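Local coordinates for HTPA Reductase (Selaginella moellendorffii, PDB 5U5N), which catalyses the NAD(P)H-dependent reduction of 4-hydroxy-tetrahydrodipicolinate to tetrahydrodipicolinate in the diaminopimelate route to lysine, at the interface of chains A and B. Residues are numbered along the deposited sequence; one frame, centred on the assembly and turned at random. Chains: chain A/B, HTPA Reductase.

Contact 1: the interface of chains A and B. Residues chain A 135-136, 138-139, 142, 270, 273; chain B 139, 143, 146-147.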
loop_
_atom_site.group_PDB
_atom_site.type_symbol
_atom_site.label_atom_id
_atom_site.label_comp_id
_atom_site.label_asym_id
_atom_site.label_seq_id
_atom_site.Cartn_x
_atom_site.Cartn_y
_atom_site.Cartn_z
ATOM N N ALA A 135 2.523 6.627 -6.591
ATOM C CA ALA A 135 2.971 6.229 -5.243
ATOM C C ALA A 135 2.450 4.861 -4.830
ATOM O O ALA A 135 3.203 4.078 -4.196
ATOM C CB ALA A 135 2.565 7.271 -4.197
ATOM N N PHE A 136 1.178 4.598 -5.142
ATOM C CA PHE A 136 0.544 3.318 -4.840
ATOM C C PHE A 136 1.201 2.186 -5.613
ATOM O O PHE A 136 1.499 1.130 -5.049
ATOM C CB PHE A 136 -0.950 3.338 -5.183
ATOM C CG PHE A 136 -1.579 1.985 -5.186
ATOM C CD1 PHE A 136 -1.658 1.268 -3.973
ATOM C CD2 PHE A 136 -2.072 1.400 -6.358
ATOM C CE1 PHE A 136 -2.220 -0.004 -3.929
ATOM C CE2 PHE A 136 -2.661 0.128 -6.310
ATOM C CZ PHE A 136 -2.720 -0.580 -5.091
ATOM N N ALA A 138 4.173 2.099 -6.794
ATOM C CA ALA A 138 5.565 1.883 -6.462
ATOM C C ALA A 138 5.724 1.263 -5.078
ATOM O O ALA A 138 6.744 0.568 -4.807
ATOM C CB ALA A 138 6.345 3.168 -6.553
ATOM N N ALA A 139 4.719 1.511 -4.228
ATOM C CA ALA A 139 4.645 0.894 -2.908
ATOM C C ALA A 139 4.426 -0.582 -3.080
ATOM O O ALA A 139 5.205 -1.379 -2.534
ATOM C CB ALA A 139 3.498 1.481 -2.101
ATOM N N ILE A 142 7.536 -2.369 -4.103
ATOM C CA ILE A 142 8.519 -2.490 -3.036
ATOM C C ILE A 142 8.066 -3.613 -2.092
ATOM O O ILE A 142 8.841 -4.549 -1.800
ATOM C CB ILE A 142 8.707 -1.182 -2.272
ATOM C CG1 ILE A 142 9.469 -0.188 -3.148
ATOM C CG2 ILE A 142 9.497 -1.425 -0.998
ATOM C CD1 ILE A 142 9.277 1.243 -2.698
ATOM N N ILE A 270 8.651 9.511 -9.500
ATOM C CA ILE A 270 9.090 8.874 -8.224
ATOM C C ILE A 270 9.972 9.863 -7.454
ATOM O O ILE A 270 9.810 10.048 -6.250
ATOM C CB ILE A 270 9.945 7.593 -8.449
ATOM C CG1 ILE A 270 9.178 6.526 -9.229
ATOM C CG2 ILE A 270 10.500 7.030 -7.129
ATOM C CD1 ILE A 270 7.951 5.985 -8.573
ATOM N N LEU A 273 7.850 12.453 -5.802
ATOM C CA LEU A 273 7.197 11.903 -4.589
ATOM C C LEU A 273 8.174 11.871 -3.397
ATOM O O LEU A 273 7.837 12.272 -2.300
ATOM C CB LEU A 273 6.623 10.518 -4.880
ATOM C CG LEU A 273 5.358 10.532 -5.737
ATOM C CD1 LEU A 273 5.079 9.177 -6.367
ATOM C CD2 LEU A 273 4.135 10.994 -4.952
ATOM N N ALA B 139 3.369 -2.092 3.640
ATOM C CA ALA B 139 3.288 -1.379 2.363
ATOM C C ALA B 139 2.926 0.072 2.615
ATOM O O ALA B 139 3.627 0.964 2.182
ATOM C CB ALA B 139 2.245 -1.998 1.438
ATOM N N MET B 143 5.317 3.137 1.682
ATOM C CA MET B 143 4.793 4.286 0.954
ATOM C C MET B 143 5.013 5.575 1.758
ATOM O O MET B 143 5.554 6.554 1.236
ATOM C CB MET B 143 3.307 4.078 0.622
ATOM C CG MET B 143 2.777 5.072 -0.407
ATOM S SD MET B 143 1.228 4.554 -1.239
ATOM C CE MET B 143 0.030 4.761 0.057
ATOM N N GLN B 146 8.960 6.425 1.910
ATOM C CA GLN B 146 9.528 6.802 0.613
ATOM C C GLN B 146 8.917 8.128 0.137
ATOM O O GLN B 146 9.606 8.919 -0.450
ATOM C CB GLN B 146 9.274 5.740 -0.473
ATOM C CG GLN B 146 10.013 4.417 -0.416
ATOM C CD GLN B 146 11.476 4.587 -0.166
ATOM O OE1 GLN B 146 12.021 4.008 0.775
ATOM N NE2 GLN B 146 12.128 5.407 -0.980
ATOM N N PHE B 147 7.628 8.335 0.360
ATOM C CA PHE B 147 6.845 9.395 -0.299
ATOM C C PHE B 147 6.098 10.266 0.717
ATOM O O PHE B 147 4.879 10.380 0.646
ATOM C CB PHE B 147 5.833 8.783 -1.310
ATOM C CG PHE B 147 6.423 7.741 -2.245
ATOM C CD1 PHE B 147 7.611 7.988 -2.921
ATOM C CD2 PHE B 147 5.785 6.512 -2.450
ATOM C CE1 PHE B 147 8.164 7.019 -3.775
ATOM C CE2 PHE B 147 6.343 5.549 -3.291
ATOM C CZ PHE B 147 7.533 5.802 -3.956
#
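B:Phe147 drives its ring into the groove between two helices of chain A, where A:Leu273 and A:Ala135 lie over the same face at opposite rims, with A:Ala138 and A:Ile270 toward the far end. The contact is apolar, and no nitrogen or oxygen of one chain comes within bonding reach of the other.

The aromatic packing is tight at one ortho carbon, where CD1 of B:Phe147 lies 3.3 Å from CB of A:Leu273. At the opposite rim CD2 meets the methyl of A:Ala135 at 3.7 Å, and the ring tip CZ touches CB of A:Ala138 at 3.9 Å. A:Ile270 meets CE1 with its CG2 branch, crossing the ring at a slant. Within chain B, CB of B:Gln146 sits 3.6 Å above the centre of the other face, while CG of B:Met143 lies in the ring plane at the edge, both supporting the ring from its own side. An alanine in place of B:Phe147 would probably leave a gap under A:Leu273 and A:Ala135 and deprive A:Ala138 and A:Ile270 of an aromatic neighbour.

Aliphatic and sulfur contacts continue along the helix. CB of B:Met143 lies against CB of A:Ala139 at 3.8 Å. With CG anti to the backbone N (chi1 -167°), the chain runs toward A:Ala135, against the chain A helix. The nearly extended second torsion carries the thioether SD to the backbone, 3.6 Å from O of A:Ala135 and near CA of A:Phe136; the bend at chi3 turns only the methyl CE. The small alanine side chains probably allow this close approach. B:Gln146 uses its aliphatic CG to meet CD1 of A:Ile142 at 4.0 Å.

The patch belongs to a two-fold dimer interface in which helix 131-146 of each chain packs on its symmetry mate, A:Ala139 and B:Ala139 lying near one another. Helix 269-274 of chain A forms the outer wall around B:Phe147, which immediately follows the chain B helix.

Contact 2: the interface of chains A and B. Residues chain A 131-133, 136, 235, 242; chain B 150-151, 154, 231.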
loop_
_atom_site.group_PDB
_atom_site.type_symbol
_atom_site.label_atom_id
_atom_site.label_comp_id
_atom_site.label_asym_id
_atom_site.label_seq_id
_atom_site.Cartn_x
_atom_site.Cartn_y
_atom_site.Cartn_z
ATOM N N LYS A 131 0.356 11.559 -9.549
ATOM C CA LYS A 131 1.389 11.146 -8.597
ATOM C C LYS A 131 0.898 10.207 -7.502
ATOM O O LYS A 131 1.669 9.388 -7.039
ATOM C CB LYS A 131 2.151 12.325 -7.971
ATOM C CG LYS A 131 1.496 12.979 -6.782
ATOM C CD LYS A 131 2.406 14.025 -6.178
ATOM C CE LYS A 131 1.849 14.420 -4.811
ATOM N NZ LYS A 131 2.673 15.462 -4.174
ATOM N N GLN A 132 -0.361 10.325 -7.098
ATOM C CA GLN A 132 -0.881 9.443 -6.029
ATOM C C GLN A 132 -1.014 8.020 -6.542
ATOM O O GLN A 132 -0.805 7.048 -5.777
ATOM C CB GLN A 132 -2.216 9.956 -5.478
ATOM C CG GLN A 132 -2.083 11.230 -4.643
ATOM C CD GLN A 132 -1.846 12.498 -5.480
ATOM O OE1 GLN A 132 -2.018 12.480 -6.711
ATOM N NE2 GLN A 132 -1.465 13.599 -4.807
ATOM N N VAL A 133 -1.394 7.889 -7.807
ATOM C CA VAL A 133 -1.424 6.581 -8.460
ATOM C C VAL A 133 0.011 6.031 -8.594
ATOM O O VAL A 133 0.243 4.830 -8.301
ATOM C CB VAL A 133 -2.197 6.598 -9.800
ATOM C CG1 VAL A 133 -2.072 5.257 -10.505
ATOM C CG2 VAL A 133 -3.678 6.883 -9.561
ATOM N N PHE A 136 1.178 4.598 -5.142
ATOM C CA PHE A 136 0.544 3.318 -4.840
ATOM C C PHE A 136 1.201 2.186 -5.613
ATOM O O PHE A 136 1.499 1.130 -5.049
ATOM C CB PHE A 136 -0.950 3.338 -5.183
ATOM C CG PHE A 136 -1.579 1.985 -5.186
ATOM C CD1 PHE A 136 -1.658 1.268 -3.973
ATOM C CD2 PHE A 136 -2.072 1.400 -6.358
ATOM C CE1 PHE A 136 -2.220 -0.004 -3.929
ATOM C CE2 PHE A 136 -2.661 0.128 -6.310
ATOM C CZ PHE A 136 -2.720 -0.580 -5.091
ATOM N N HIS A 235 -8.213 2.296 -6.944
ATOM C CA HIS A 235 -7.814 3.647 -7.255
ATOM C C HIS A 235 -8.601 4.114 -8.481
ATOM O O HIS A 235 -8.567 3.482 -9.522
ATOM C CB HIS A 235 -6.294 3.791 -7.353
ATOM C CG HIS A 235 -5.635 2.902 -8.362
ATOM N ND1 HIS A 235 -5.426 3.289 -9.664
ATOM C CD2 HIS A 235 -5.027 1.699 -8.226
ATOM C CE1 HIS A 235 -4.799 2.323 -10.314
ATOM N NE2 HIS A 235 -4.539 1.342 -9.459
ATOM N N ILE A 242 -6.136 15.016 -11.465
ATOM C CA ILE A 242 -4.968 14.392 -10.817
ATOM C C ILE A 242 -3.687 14.625 -11.629
ATOM O O ILE A 242 -2.611 14.770 -11.047
ATOM C CB ILE A 242 -5.156 12.876 -10.546
ATOM C CG1 ILE A 242 -4.107 12.369 -9.545
ATOM C CG2 ILE A 242 -5.137 12.043 -11.813
ATOM C CD1 ILE A 242 -4.185 10.902 -9.242
ATOM N N ALA B 150 2.632 12.637 0.318
ATOM C CA ALA B 150 2.101 12.352 -1.041
ATOM C C ALA B 150 0.607 12.552 -1.205
ATOM O O ALA B 150 0.148 12.858 -2.330
ATOM C CB ALA B 150 2.502 10.952 -1.545
ATOM N N PHE B 151 -0.152 12.402 -0.122
ATOM C CA PHE B 151 -1.594 12.622 -0.143
ATOM C C PHE B 151 -2.007 13.905 0.609
ATOM O O PHE B 151 -3.175 14.075 1.011
ATOM C CB PHE B 151 -2.288 11.393 0.434
ATOM C CG PHE B 151 -2.187 10.185 -0.442
ATOM C CD1 PHE B 151 -1.048 9.410 -0.421
ATOM C CD2 PHE B 151 -3.229 9.839 -1.299
ATOM C CE1 PHE B 151 -0.939 8.284 -1.232
ATOM C CE2 PHE B 151 -3.118 8.745 -2.153
ATOM C CZ PHE B 151 -1.979 7.954 -2.112
ATOM N N TYR B 154 -5.657 15.508 1.052
ATOM C CA TYR B 154 -6.720 14.503 0.868
ATOM C C TYR B 154 -7.487 14.328 2.159
ATOM O O TYR B 154 -6.997 14.701 3.192
ATOM C CB TYR B 154 -6.152 13.156 0.399
ATOM C CG TYR B 154 -5.866 13.068 -1.093
ATOM C CD1 TYR B 154 -5.127 14.061 -1.747
ATOM C CD2 TYR B 154 -6.334 12.006 -1.855
ATOM C CE1 TYR B 154 -4.870 13.996 -3.123
ATOM C CE2 TYR B 154 -6.086 11.924 -3.220
ATOM C CZ TYR B 154 -5.340 12.920 -3.854
ATOM O OH TYR B 154 -5.063 12.855 -5.212
ATOM N N PHE B 231 -9.308 6.608 -3.479
ATOM C CA PHE B 231 -8.581 5.367 -3.149
ATOM C C PHE B 231 -9.329 4.662 -2.042
ATOM O O PHE B 231 -9.767 5.270 -1.065
ATOM C CB PHE B 231 -7.158 5.648 -2.627
ATOM C CG PHE B 231 -6.186 6.078 -3.683
ATOM C CD1 PHE B 231 -6.133 7.406 -4.113
ATOM C CD2 PHE B 231 -5.325 5.165 -4.282
ATOM C CE1 PHE B 231 -5.230 7.796 -5.095
ATOM C CE2 PHE B 231 -4.430 5.572 -5.270
ATOM C CZ PHE B 231 -4.377 6.874 -5.658
#
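The first turns of helix 131-146 and strand 229-238 of chain A meet the loop carrying B:Ala150, B:Phe151 and B:Tyr154, together with strand 229-238 of chain B. The two strands are joined through an antiparallel bridge between A:His235 and B:Phe231, so that beta structure continues from one subunit into the other.

A:Gln132 is the main group inserted from the helix. Its aliphatic part lies against aromatic carbon: CG stands 3.6 Å above the plane of the B:Phe151 ring, displaced from the ring centre, and CB also meets CE1 of B:Phe231 at 3.7 Å. A bend at the second torsion (chi2 75°) turns the amide toward B:Tyr154, whose ring is inclined by 24° to the amide plane. The phenol OH of B:Tyr154 approaches the amide carbon CD to 3.2 Å, a packing contact.

B:Phe231 projects from its strand toward the start of the chain A helix. Its CE2 presses on CB of A:His235 at 3.3 Å, and its tip CZ lies 3.6 Å from the backbone O of A:Gln132, with CG2 of A:Val133 nearby. Within chain B, CE2 of B:Phe151 rests 3.7 Å above one face of this ring, again away from its centre, and the ring is thus braced by its own subunit while it packs against the other.

Polar linkage comes from the amide of A:Gln132, where NE2 donates a hydrogen bond of 3.0 Å to the backbone O of B:Ala150, nearly in line with the carbonyl at the acceptor but bent at the hydrogen (139°), with B:Ala150 O tilted from the plane of the A:Gln132 amide.

About 10 Å separates the centres of the C-alpha atoms of contact 1 and contact 2. Helix 131-146 of chain A connects them: its first residues serve contact 2 and those from A:Ala135 to A:Ile142 serve contact 1, with A:Phe136 in both. On the chain B side, the end of the same helix gives way to the loop that supplies contact 2. Together they join helix packing to a sheet that spans both subunits, and two-fold symmetry repeats each with the chains exchanged. This extended interface fits the dimer that plant DHDPR forms without higher-order assembly.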